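Local coordinates for protein pilin (Streptococcus pyogenes serotype M1, PDB 3GLD) that forms the backbone of the pilus as a stack of covalently linked subunits, required for adhesion to host cells, bacterial aggregation and biofilm formation, at residues Asp178-Leu183 / Thr244-Lys249; Thr254-Val259 / Asn268-Ser273. The protein carries 2 engineered substitutions. One frame throughout, in Å; residues are numbered along the deposited sequence.

Interaction 1 of 2, residues Asp178-Leu183 / Thr244-Lys249; sequences DFNFGL and TEDDYK
Strands 179-185 and 240-245 run antiparallel as the two central strands of a four-stranded sheet, and this contact lies where strand 240-245 ends. G182 and T244 are a hydrogen-bonded pair. G182 N gives to T244 O at 2.8 Å and T244 N gives to G182 O at 3.0 Å, both nearly along the C=O axis. F181 and E245 are the next, non-hydrogen-bonded pair. Their backbones bond outward instead, F181 to F222 and E245 to N272. Past the strand end, D246 N still reaches N180 O at 2.9 Å, but from above the carbonyl plane. The chain then turns away, and the Y248 hydroxyl takes the next donor: N180 N gives to Y248 OH at 2.8 Å, nearly straight. The N180 amide has its own partner. ND2 gives to D246 OD2 at 3.1 Å, nearly in the amide plane but from above the carboxylate plane; the two planes are 88° apart.

The F179 ring meets Y248 in a T-shaped pair. Its CD1 edge lies over one face of the tyrosine ring, with centroids 5.1 Å apart and planes at 75°.

E245 has CG anti to the backbone N (chi1 -179°) and an extended chain. It runs alongside F181 and lays CG over one ring face in a CH-pi contact, 4.1 Å from the centroid. OE1 is hydrogen-bonded to K166 NZ, the nitrogen of the K166-N290 isopeptide, and sits beside the F181 ring tip. OE2 makes a weak hydrogen bond to T255 OG1.

E245 promotes formation of this isopeptide. Its carboxylate is buried among aromatic rings, a setting that would favour the protonated form and is consistent with a part in proton transfer, as proposed for the acidic residue of such sites.

Interaction 2 of 2, residues Thr254-Val259 / Asn268-Ser273; sequences TTNVEV and NIAGNS
The beta hairpin of strands 254-261 and 267-270 is seen here at the end far from its turn, where the second strand stops. Two short bonds frame the V257-I269 pair. V257 N gives to I269 O at 2.7 Å and I269 N gives to V257 O at 2.8 Å, both in the carbonyl plane. N256-A270 and E258-N268 flank it as non-hydrogen-bonded pairs. One more bond lies past the strand end, from G271 N to T255 O at 2.9 Å, also in the carbonyl plane.

G271 turns the chain. Its positive phi (119°) suits glycine, since a CB would press on the carbonyl O of A270. The turn brings G271 O to 3.0 Å from T255 O, a close approach of two acceptors. Two methyl groups lie by the same G271 oxygen: V257 CG2 at 3.3 Å and T255 CG2 at 3.5 Å.

V257 is buried. Its CB meets I269 CB across the pair, and its side chain also packs on I286 and F288 of strand 284-291. On the other face, N256 folds its amide across the neighbouring strand, with ND2 3.3 Å from A270 CA. There E258 and N268 lie side by side, pointing the same way, and touch through E258 CB and N268 OD1.

The T255 side chain puts CG2 anti to the backbone N. OG1 lies beside that N and is hydrogen-bonded to N290 OD1, on the asparagine of the K166-N290 isopeptide. Backbone bonds close this end of the hairpin, and T255 OG1 bonds the cross-link carbonyl, which probably helps fix its orientation.

Overall arrangement
The chain passes from interaction 1 straight into interaction 2, and their centres are about 11 Å apart. They meet directly. E245 N probably donates to N272 O at 2.9 Å, so the loop that follows strand 267-270 pairs with the end of strand 240-245. Beside it, T244 CG2 packs on S273 OG at 3.3 Å. The isopeptide site lies between the contacts. There E245 OE2 and T255 OG1 come within 3.4 Å of each other, where the two contacts meet at the site. Interaction 1 brings the carboxylate that promotes the cross-link, facing K166, while interaction 2 brings a hydroxyl to N290. The K166-N290 bond itself joins strands 151-169 and 284-291.

Interaction 1 of 2, residues Asp178-Leu183 / Thr244-Lys249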
loop_
_atom_site.group_PDB
_atom_site.type_symbol
_atom_site.label_atom_id
_atom_site.label_comp_id
_atom_site.label_asym_id
_atom_site.label_seq_id
_atom_site.Cartn_x
_atom_site.Cartn_y
_atom_site.Cartn_z
ATOM N N ASP A 178 19.949 -27.303 17.164
ATOM C CA ASP A 178 19.330 -25.990 17.013
ATOM C C ASP A 178 20.350 -24.863 16.925
ATOM O O ASP A 178 21.157 -24.673 17.827
ATOM C CB ASP A 178 18.283 -25.743 18.091
ATOM C CG ASP A 178 16.905 -26.170 17.634
ATOM O OD1 ASP A 178 16.321 -25.506 16.743
ATOM O OD2 ASP A 178 16.419 -27.199 18.119
ATOM N N PHE A 179 20.335 -24.135 15.805
ATOM C CA PHE A 179 21.200 -22.979 15.659
ATOM C C PHE A 179 20.380 -21.747 16.019
ATOM O O PHE A 179 19.231 -21.640 15.591
ATOM C CB PHE A 179 21.726 -22.892 14.232
ATOM C CG PHE A 179 22.630 -24.036 13.842
ATOM C CD1 PHE A 179 24.000 -23.847 13.789
ATOM C CD2 PHE A 179 22.101 -25.288 13.498
ATOM C CE1 PHE A 179 24.854 -24.885 13.431
ATOM C CE2 PHE A 179 22.949 -26.333 13.154
ATOM C CZ PHE A 179 24.327 -26.136 13.122
ATOM N N ASN A 180 20.966 -20.832 16.802
ATOM C CA ASN A 180 20.298 -19.600 17.229
ATOM C C ASN A 180 20.382 -18.482 16.186
ATOM O O ASN A 180 21.425 -18.277 15.569
ATOM C CB ASN A 180 20.900 -19.066 18.523
ATOM C CG ASN A 180 20.545 -19.899 19.743
ATOM O OD1 ASN A 180 19.520 -20.582 19.791
ATOM N ND2 ASN A 180 21.405 -19.834 20.750
ATOM N N PHE A 181 19.300 -17.722 16.047
ATOM C CA PHE A 181 19.271 -16.623 15.080
ATOM C C PHE A 181 18.604 -15.388 15.694
ATOM O O PHE A 181 17.780 -15.506 16.610
ATOM C CB PHE A 181 18.459 -17.024 13.848
ATOM C CG PHE A 181 19.084 -18.107 12.984
ATOM C CD1 PHE A 181 19.896 -17.769 11.899
ATOM C CD2 PHE A 181 18.775 -19.454 13.191
ATOM C CE1 PHE A 181 20.458 -18.760 11.077
ATOM C CE2 PHE A 181 19.330 -20.462 12.380
ATOM C CZ PHE A 181 20.167 -20.112 11.311
ATOM N N GLY A 182 18.957 -14.213 15.168
ATOM C CA GLY A 182 18.245 -12.966 15.454
ATOM C C GLY A 182 17.829 -12.293 14.144
ATOM O O GLY A 182 18.577 -12.327 13.163
ATOM N N LEU A 183 16.617 -11.732 14.121
ATOM C CA LEU A 183 16.134 -10.945 12.995
ATOM C C LEU A 183 15.714 -9.591 13.550
ATOM O O LEU A 183 14.940 -9.523 14.511
ATOM C CB LEU A 183 14.925 -11.607 12.304
ATOM C CG LEU A 183 13.986 -10.722 11.443
ATOM C CD1 LEU A 183 14.622 -10.444 10.076
ATOM C CD2 LEU A 183 12.671 -11.447 11.259
ATOM N N THR A 244 21.059 -12.543 11.544
ATOM C CA THR A 244 22.330 -13.084 11.998
ATOM C C THR A 244 22.124 -14.392 12.761
ATOM O O THR A 244 21.197 -14.521 13.565
ATOM C CB THR A 244 23.059 -12.118 12.942
ATOM O OG1 THR A 244 22.433 -12.171 14.222
ATOM C CG2 THR A 244 23.035 -10.704 12.448
ATOM N N GLU A 245 23.005 -15.348 12.517
ATOM C CA GLU A 245 23.092 -16.560 13.329
ATOM C C GLU A 245 24.155 -16.362 14.421
ATOM O O GLU A 245 25.132 -15.661 14.189
ATOM C CB GLU A 245 23.500 -17.701 12.410
ATOM C CG GLU A 245 23.635 -19.072 13.057
ATOM C CD GLU A 245 24.108 -20.129 12.066
ATOM O OE1 GLU A 245 23.418 -20.397 11.065
ATOM O OE2 GLU A 245 25.176 -20.712 12.294
ATOM N N ASP A 246 23.986 -16.987 15.589
ATOM C CA ASP A 246 25.079 -17.056 16.588
ATOM C C ASP A 246 26.365 -17.627 15.970
ATOM O O ASP A 246 26.345 -18.254 14.918
ATOM C CB ASP A 246 24.691 -17.928 17.802
ATOM C CG ASP A 246 23.854 -17.179 18.823
ATOM O OD1 ASP A 246 23.452 -16.033 18.532
ATOM O OD2 ASP A 246 23.602 -17.741 19.910
ATOM N N ASP A 247 27.481 -17.406 16.649
ATOM C CA ASP A 247 28.778 -17.877 16.200
ATOM C C ASP A 247 28.991 -19.300 16.717
ATOM O O ASP A 247 28.887 -19.568 17.925
ATOM C CB ASP A 247 29.862 -16.926 16.713
ATOM C CG ASP A 247 31.233 -17.204 16.119
ATOM O OD1 ASP A 247 31.473 -18.318 15.598
ATOM O OD2 ASP A 247 32.087 -16.290 16.199
ATOM N N TYR A 248 29.271 -20.216 15.798
ATOM C CA TYR A 248 29.469 -21.617 16.172
ATOM C C TYR A 248 30.849 -22.171 15.849
ATOM O O TYR A 248 31.029 -23.397 15.809
ATOM C CB TYR A 248 28.366 -22.503 15.573
ATOM C CG TYR A 248 27.025 -22.262 16.226
ATOM C CD1 TYR A 248 26.721 -22.842 17.453
ATOM C CD2 TYR A 248 26.065 -21.452 15.620
ATOM C CE1 TYR A 248 25.494 -22.619 18.080
ATOM C CE2 TYR A 248 24.829 -21.221 16.234
ATOM C CZ TYR A 248 24.549 -21.811 17.458
ATOM O OH TYR A 248 23.342 -21.615 18.087
ATOM N N LYS A 249 31.816 -21.279 15.639
ATOM C CA LYS A 249 33.195 -21.677 15.324
ATOM C C LYS A 249 33.881 -22.522 16.424
ATOM O O LYS A 249 34.539 -23.513 16.119
ATOM C CB LYS A 249 34.055 -20.459 14.972
ATOM C CG LYS A 249 33.673 -19.809 13.654
ATOM C CD LYS A 249 34.839 -19.006 13.067
ATOM C CE LYS A 249 34.330 -17.775 12.314
ATOM N NZ LYS A 249 35.245 -17.364 11.212
#

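Interaction 2 of 2, residues Thr254-Val259 / Asn268-Ser273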
loop_
_atom_site.group_PDB
_atom_site.type_symbol
_atom_site.label_atom_id
_atom_site.label_comp_id
_atom_site.label_asym_id
_atom_site.label_seq_id
_atom_site.Cartn_x
_atom_site.Cartn_y
_atom_site.Cartn_z
ATOM N N THR A 254 31.726 -24.162 10.301
ATOM C CA THR A 254 31.914 -22.967 9.488
ATOM C C THR A 254 30.547 -22.519 8.957
ATOM O O THR A 254 29.706 -23.344 8.572
ATOM C CB THR A 254 32.816 -23.249 8.300
ATOM O OG1 THR A 254 32.223 -24.295 7.535
ATOM C CG2 THR A 254 34.217 -23.690 8.761
ATOM N N THR A 255 30.322 -21.216 8.938
ATOM C CA THR A 255 29.031 -20.688 8.517
ATOM C C THR A 255 29.164 -19.781 7.296
ATOM O O THR A 255 30.014 -18.886 7.258
ATOM C CB THR A 255 28.328 -19.968 9.667
ATOM O OG1 THR A 255 28.163 -20.885 10.749
ATOM C CG2 THR A 255 26.933 -19.453 9.231
ATOM N N ASN A 256 28.332 -20.055 6.295
ATOM C CA ASN A 256 28.246 -19.231 5.105
ATOM C C ASN A 256 26.791 -18.862 4.813
ATOM O O ASN A 256 25.871 -19.659 5.068
ATOM C CB ASN A 256 28.894 -19.924 3.907
ATOM C CG ASN A 256 30.427 -20.033 4.042
ATOM O OD1 ASN A 256 30.950 -20.946 4.709
ATOM N ND2 ASN A 256 31.147 -19.119 3.392
ATOM N N VAL A 257 26.596 -17.652 4.297
ATOM C CA VAL A 257 25.259 -17.088 4.080
ATOM C C VAL A 257 24.991 -16.931 2.596
ATOM O O VAL A 257 25.770 -16.310 1.890
ATOM C CB VAL A 257 25.110 -15.683 4.729
ATOM C CG1 VAL A 257 23.659 -15.222 4.662
ATOM C CG2 VAL A 257 25.550 -15.701 6.172
ATOM N N GLU A 258 23.891 -17.480 2.115
ATOM C CA GLU A 258 23.476 -17.180 0.756
ATOM C C GLU A 258 22.278 -16.225 0.770
ATOM O O GLU A 258 21.274 -16.503 1.424
ATOM C CB GLU A 258 23.126 -18.444 -0.016
ATOM C CG GLU A 258 22.802 -18.149 -1.477
ATOM C CD GLU A 258 22.125 -19.321 -2.147
ATOM O OE1 GLU A 258 22.810 -20.050 -2.887
ATOM O OE2 GLU A 258 20.917 -19.541 -1.904
ATOM N N VAL A 259 22.392 -15.118 0.037
ATOM C CA VAL A 259 21.345 -14.101 -0.045
ATOM C C VAL A 259 20.773 -14.084 -1.454
ATOM O O VAL A 259 21.419 -13.628 -2.388
ATOM C CB VAL A 259 21.881 -12.685 0.318
ATOM C CG1 VAL A 259 20.751 -11.643 0.255
ATOM C CG2 VAL A 259 22.521 -12.685 1.710
ATOM N N ASN A 268 26.846 -14.327 -1.983
ATOM C CA ASN A 268 27.444 -15.266 -1.039
ATOM C C ASN A 268 28.320 -14.558 -0.027
ATOM O O ASN A 268 29.110 -13.684 -0.381
ATOM C CB ASN A 268 28.216 -16.363 -1.765
ATOM C CG ASN A 268 27.325 -17.520 -2.172
ATOM O OD1 ASN A 268 26.833 -18.271 -1.326
ATOM N ND2 ASN A 268 27.115 -17.673 -3.466
ATOM N N ILE A 269 28.165 -14.932 1.239
ATOM C CA ILE A 269 28.854 -14.250 2.327
ATOM C C ILE A 269 29.449 -15.254 3.304
ATOM O O ILE A 269 28.721 -15.999 3.978
ATOM C CB ILE A 269 27.906 -13.264 3.078
ATOM C CG1 ILE A 269 27.575 -12.056 2.190
ATOM C CG2 ILE A 269 28.519 -12.802 4.407
ATOM C CD1 ILE A 269 26.588 -11.066 2.812
ATOM N N ALA A 270 30.775 -15.276 3.367
ATOM C CA ALA A 270 31.465 -15.996 4.408
ATOM C C ALA A 270 31.113 -15.300 5.728
ATOM O O ALA A 270 31.135 -14.066 5.810
ATOM C CB ALA A 270 32.967 -15.977 4.154
ATOM N N GLY A 271 30.736 -16.073 6.741
ATOM C CA GLY A 271 30.428 -15.490 8.049
ATOM C C GLY A 271 29.001 -15.748 8.491
ATOM O O GLY A 271 28.280 -16.541 7.871
ATOM N N ASN A 272 28.588 -15.077 9.560
ATOM C CA ASN A 272 27.327 -15.424 10.196
ATOM C C ASN A 272 26.224 -14.368 10.131
ATOM O O ASN A 272 25.220 -14.492 10.824
ATOM C CB ASN A 272 27.549 -15.891 11.639
ATOM C CG ASN A 272 28.328 -14.886 12.478
ATOM O OD1 ASN A 272 29.130 -15.279 13.334
ATOM N ND2 ASN A 272 28.107 -13.590 12.240
ATOM N N SER A 273 26.419 -13.350 9.297
ATOM C CA SER A 273 25.469 -12.244 9.179
ATOM C C SER A 273 25.213 -11.782 7.747
ATOM O O SER A 273 26.111 -11.755 6.912
ATOM C CB SER A 273 25.944 -11.049 10.016
ATOM O OG SER A 273 25.003 -9.988 9.959
#